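PDB 3TR6: O-methyltransferase from Coxiella burnetii, which probably transfers a methyl group from S-adenosylmethionine to a hydroxyl oxygen of its substrate, and is seen here with S-adenosylhomocysteine and a nickel ion bound. Local coordinates for residues E131-G136 against Y157-K162; Q199-Y202 against D208-L211. All coordinates share one frame; numbering follows the deposited sequence.

Contact 1 of 2, residues E131-G136 against Y157-K162; sequences ELIHAG and YEESLK
The flat carboxylate of Glu159 has the terminal methyl of Ile133 over one of its faces, shifted toward one oxygen: CD1 is 3.4 Å from OE1 of Glu159 but 3.9 Å from OE2. At the other oxygen, NZ of Lys162, a residue of the same helix as Glu159, makes a long salt bridge of 3.7 Å to OE2 of Glu159. Ile133 reaches across because CG1 lies beside its backbone N and the chain then runs straight out (chi2 -179°). The glutamate instead folds at chi2 (-72°), and the two side chains meet at about a right angle. In the Rossmann-like methyltransferase fold, Ile133 lies on helix 125-133 and its partners on helix 153-163, the helices that precede and follow strand 141-146. The same methyl also meets the aliphatic part of Lys162, CD of Lys162 lying 3.8 Å from CD1 of Ile133, while the amino end of the lysine leads away. No hydrogen bond joins the two segments. Farther round helix 153-163, Tyr157 packs edge-to-face with Phe197, and its OH bonds to OD2 of Asp204.

Contact 2 of 2, residues Q199-Y202 against D208-L211; sequences QKVY and DMIL
The hydroxyl of Tyr202 is hydrogen-bonded to the main-chain O of Leu24 of the second subunit, which secures the outer end of a ring whose edge meets the selenium of Met209, a selenomethionine. This is where helix 189-203 packs on strand 207-212, the outermost strand within this chain, at the antiparallel end of a sheet with the 3-2-1-4-5-7-6 order of class I methyltransferases. Met209 points at the helix and does all the touching from the strand side. Its CG stands between the backbone N and the carbonyl carbon (chi1 57°), and further bends at chi2 and chi3 curl the chain, so that the selenium faces Tyr202 while the terminal methyl turns to Val201. The selenium lies near the plane of the tyrosine ring, 4.4 Å from CD1 of Tyr202, rather than over a face. Of the Val201 side chain, CG1 is the branch that touches, placed anti to its backbone N (chi1 167°). The contact is buried, and no hydrogen bond crosses between the two segments; Thr219 of the neighbouring strand 218-223 touches both Val201 and Met209. Val22 of the second subunit packs on Tyr202 and Met209, and Gln54 NE2 of that subunit bonds to the main-chain O of Met209, so the dimer interface closes over this corner. On the Val201 side, the tightest approach is methyl to methyl, CG1 of Val201 to CE of Met209 at 3.8 Å.

How the contacts relate
Contact 1 closes before contact 2 opens along the chain, and their centres lie 20 Å apart. Helices 125-133, 153-163 and 189-203 are successive in the class I methyltransferase topology and pack side by side, with helix 153-163 in the middle. It joins the two contacts directly: Glu158 OE1 forms a salt bridge of 3.2 Å with Lys200 NZ, and the ring of Tyr157 packs by CZ on CG2 of Val201 at 3.8 Å. Contact 1 is at the surface, with its Glu159 side chain about 12 Å from the bound S-adenosylhomocysteine. Contact 2 is buried at the dimer interface, away from the annotated sites, so the helical layer links a surface contact on one side to the subunit interface on the other.

Contact 1 of 2, residues E131-G136 against Y157-K162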
loop_
_atom_site.group_PDB
_atom_site.type_symbol
_atom_site.label_atom_id
_atom_site.label_comp_id
_atom_site.label_asym_id
_atom_site.label_seq_id
_atom_site.Cartn_x
_atom_site.Cartn_y
_atom_site.Cartn_z
ATOM N N GLU A 131 28.070 -3.228 9.492
ATOM C CA GLU A 131 29.120 -2.823 8.569
ATOM C C GLU A 131 28.670 -1.611 7.778
ATOM O O GLU A 131 29.394 -0.622 7.694
ATOM C CB GLU A 131 29.487 -3.959 7.620
ATOM C CG GLU A 131 30.183 -5.121 8.310
ATOM C CD GLU A 131 30.296 -6.356 7.419
ATOM O OE1 GLU A 131 29.930 -6.259 6.226
ATOM O OE2 GLU A 131 30.741 -7.419 7.916
ATOM N N LEU A 132 27.467 -1.684 7.213
ATOM C CA LEU A 132 26.919 -0.579 6.433
ATOM C C LEU A 132 26.937 0.739 7.207
ATOM O O LEU A 132 27.331 1.773 6.667
ATOM C CB LEU A 132 25.499 -0.899 5.961
ATOM C CG LEU A 132 25.370 -1.922 4.830
ATOM C CD1 LEU A 132 23.907 -2.148 4.473
ATOM C CD2 LEU A 132 26.156 -1.472 3.612
ATOM N N ILE A 133 26.507 0.699 8.465
ATOM C CA ILE A 133 26.519 1.889 9.313
ATOM C C ILE A 133 27.945 2.314 9.661
ATOM O O ILE A 133 28.345 3.455 9.419
ATOM C CB ILE A 133 25.760 1.657 10.627
ATOM C CG1 ILE A 133 24.308 1.271 10.351
ATOM C CG2 ILE A 133 25.830 2.897 11.503
ATOM C CD1 ILE A 133 23.494 1.039 11.605
ATOM N N HIS A 134 28.701 1.387 10.241
ATOM C CA HIS A 134 30.074 1.656 10.653
ATOM C C HIS A 134 30.961 1.984 9.434
ATOM O O HIS A 134 32.165 2.203 9.568
ATOM C CB HIS A 134 30.638 0.484 11.486
ATOM C CG HIS A 134 30.062 0.374 12.876
ATOM N ND1 HIS A 134 30.141 -0.781 13.623
ATOM C CD2 HIS A 134 29.414 1.279 13.651
ATOM C CE1 HIS A 134 29.561 -0.586 14.799
ATOM N NE2 HIS A 134 29.113 0.652 14.842
ATOM N N ALA A 135 30.355 2.035 8.249
ATOM C CA ALA A 135 31.076 2.409 7.034
ATOM C C ALA A 135 30.449 3.627 6.357
ATOM O O ALA A 135 30.652 3.856 5.165
ATOM C CB ALA A 135 31.135 1.239 6.063
ATOM N N GLY A 136 29.679 4.397 7.122
ATOM C CA GLY A 136 29.097 5.640 6.642
ATOM C C GLY A 136 28.021 5.503 5.578
ATOM O O GLY A 136 28.118 6.111 4.512
ATOM N N TYR A 157 14.831 -3.547 12.603
ATOM C CA TYR A 157 14.008 -2.356 12.460
ATOM C C TYR A 157 14.798 -1.138 12.911
ATOM O O TYR A 157 14.892 -0.137 12.195
ATOM C CB TYR A 157 12.731 -2.501 13.294
ATOM C CG TYR A 157 11.844 -1.275 13.329
ATOM C CD1 TYR A 157 10.929 -1.027 12.314
ATOM C CD2 TYR A 157 11.907 -0.375 14.387
ATOM C CE1 TYR A 157 10.108 0.087 12.344
ATOM C CE2 TYR A 157 11.091 0.745 14.426
ATOM C CZ TYR A 157 10.194 0.972 13.400
ATOM O OH TYR A 157 9.376 2.081 13.430
ATOM N N GLU A 158 15.372 -1.244 14.103
ATOM C CA GLU A 158 16.146 -0.164 14.698
ATOM C C GLU A 158 17.320 0.230 13.807
ATOM O O GLU A 158 17.614 1.411 13.632
ATOM C CB GLU A 158 16.647 -0.582 16.080
ATOM C CG GLU A 158 16.486 0.493 17.130
ATOM C CD GLU A 158 15.056 0.970 17.247
ATOM O OE1 GLU A 158 14.147 0.119 17.296
ATOM O OE2 GLU A 158 14.842 2.197 17.282
ATOM N N GLU A 159 17.985 -0.772 13.243
ATOM C CA GLU A 159 19.105 -0.541 12.344
ATOM C C GLU A 159 18.635 0.050 11.019
ATOM O O GLU A 159 19.311 0.895 10.430
ATOM C CB GLU A 159 19.867 -1.844 12.100
ATOM C CG GLU A 159 20.544 -2.404 13.338
ATOM C CD GLU A 159 21.751 -1.589 13.762
ATOM O OE1 GLU A 159 22.863 -1.878 13.269
ATOM O OE2 GLU A 159 21.589 -0.664 14.586
ATOM N N SER A 160 17.471 -0.396 10.557
ATOM C CA SER A 160 16.925 0.073 9.290
ATOM C C SER A 160 16.532 1.546 9.348
ATOM O O SER A 160 16.572 2.243 8.338
ATOM C CB SER A 160 15.733 -0.785 8.862
ATOM O OG SER A 160 16.157 -2.077 8.463
ATOM N N LEU A 161 16.146 2.017 10.529
ATOM C CA LEU A 161 15.846 3.433 10.705
ATOM C C LEU A 161 17.093 4.282 10.489
ATOM O O LEU A 161 17.051 5.301 9.805
ATOM C CB LEU A 161 15.261 3.704 12.089
ATOM C CG LEU A 161 13.739 3.692 12.193
ATOM C CD1 LEU A 161 13.304 4.040 13.607
ATOM C CD2 LEU A 161 13.144 4.667 11.195
ATOM N N LYS A 162 18.203 3.853 11.077
ATOM C CA LYS A 162 19.460 4.580 10.956
ATOM C C LYS A 162 19.896 4.665 9.496
ATOM O O LYS A 162 20.422 5.686 9.055
ATOM C CB LYS A 162 20.555 3.899 11.785
ATOM C CG LYS A 162 20.295 3.845 13.286
ATOM C CD LYS A 162 21.403 3.071 13.993
ATOM C CE LYS A 162 21.291 3.159 15.507
ATOM N NZ LYS A 162 20.110 2.425 16.047
#

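Contact 2 of 2, residues Q199-Y202 against D208-L211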
loop_
_atom_site.group_PDB
_atom_site.type_symbol
_atom_site.label_atom_id
_atom_site.label_comp_id
_atom_site.label_asym_id
_atom_site.label_seq_id
_atom_site.Cartn_x
_atom_site.Cartn_y
_atom_site.Cartn_z
ATOM N N GLN A 199 3.103 -3.114 18.827
ATOM C CA GLN A 199 2.737 -1.998 19.694
ATOM C C GLN A 199 3.823 -0.930 19.689
ATOM O O GLN A 199 3.532 0.266 19.713
ATOM C CB GLN A 199 2.478 -2.477 21.123
ATOM C CG GLN A 199 1.208 -3.298 21.281
ATOM C CD GLN A 199 -0.061 -2.478 21.066
ATOM O OE1 GLN A 199 -0.025 -1.243 21.053
ATOM N NE2 GLN A 199 -1.192 -3.165 20.898
ATOM N N LYS A 200 5.075 -1.369 19.659
ATOM C CA LYS A 200 6.212 -0.459 19.612
ATOM C C LYS A 200 6.159 0.431 18.368
ATOM O O LYS A 200 6.316 1.651 18.462
ATOM C CB LYS A 200 7.522 -1.249 19.661
ATOM C CG LYS A 200 8.779 -0.399 19.659
ATOM C CD LYS A 200 9.394 -0.322 18.273
ATOM C CE LYS A 200 10.811 0.225 18.333
ATOM N NZ LYS A 200 11.703 -0.633 19.166
ATOM N N VAL A 201 5.927 -0.183 17.210
ATOM C CA VAL A 201 5.843 0.550 15.951
ATOM C C VAL A 201 4.630 1.478 15.909
ATOM O O VAL A 201 4.723 2.614 15.451
ATOM C CB VAL A 201 5.805 -0.404 14.740
ATOM C CG1 VAL A 201 5.393 0.346 13.483
ATOM C CG2 VAL A 201 7.151 -1.076 14.548
ATOM N N TYR A 202 3.496 0.983 16.389
ATOM C CA TYR A 202 2.269 1.768 16.445
ATOM C C TYR A 202 2.446 3.039 17.284
ATOM O O TYR A 202 1.822 4.069 17.013
ATOM C CB TYR A 202 1.126 0.912 17.003
ATOM C CG TYR A 202 -0.174 1.655 17.191
ATOM C CD1 TYR A 202 -0.827 2.232 16.111
ATOM C CD2 TYR A 202 -0.753 1.771 18.449
ATOM C CE1 TYR A 202 -2.015 2.913 16.278
ATOM C CE2 TYR A 202 -1.942 2.448 18.627
ATOM C CZ TYR A 202 -2.570 3.017 17.537
ATOM O OH TYR A 202 -3.757 3.691 17.705
ATOM N N ASP A 208 5.675 7.339 10.186
ATOM C CA ASP A 208 4.262 7.208 9.859
ATOM C C ASP A 208 4.089 5.788 9.346
ATOM O O ASP A 208 4.922 5.295 8.587
ATOM C CB ASP A 208 3.844 8.214 8.785
ATOM C CG ASP A 208 3.801 9.641 9.304
ATOM O OD1 ASP A 208 3.311 9.850 10.434
ATOM O OD2 ASP A 208 4.269 10.551 8.586
HETATM N N MSE A 209 3.023 5.118 9.762
HETATM C CA MSE A 209 2.895 3.701 9.440
HETATM C C MSE A 209 1.503 3.251 9.019
HETATM O O MSE A 209 0.534 4.011 9.065
HETATM C CB MSE A 209 3.420 2.837 10.595
HETATM C CG MSE A 209 2.742 3.079 11.938
HETATM SE SE MSE A 209 1.072 2.088 12.142
HETATM C CE MSE A 209 1.781 0.271 12.219
ATOM N N ILE A 210 1.432 1.998 8.592
ATOM C CA ILE A 210 0.186 1.378 8.183
ATOM C C ILE A 210 0.432 -0.123 8.180
ATOM O O ILE A 210 1.554 -0.568 7.930
ATOM C CB ILE A 210 -0.235 1.852 6.781
ATOM C CG1 ILE A 210 -1.703 1.516 6.503
ATOM C CG2 ILE A 210 0.661 1.242 5.719
ATOM C CD1 ILE A 210 -2.681 2.363 7.278
ATOM N N LEU A 211 -0.599 -0.905 8.480
ATOM C CA LEU A 211 -0.477 -2.357 8.433
ATOM C C LEU A 211 -1.398 -2.932 7.359
ATOM O O LEU A 211 -2.621 -2.948 7.516
ATOM C CB LEU A 211 -0.786 -2.971 9.798
ATOM C CG LEU A 211 -0.275 -4.390 10.062
ATOM C CD1 LEU A 211 -0.379 -4.718 11.544
ATOM C CD2 LEU A 211 -1.018 -5.425 9.226
#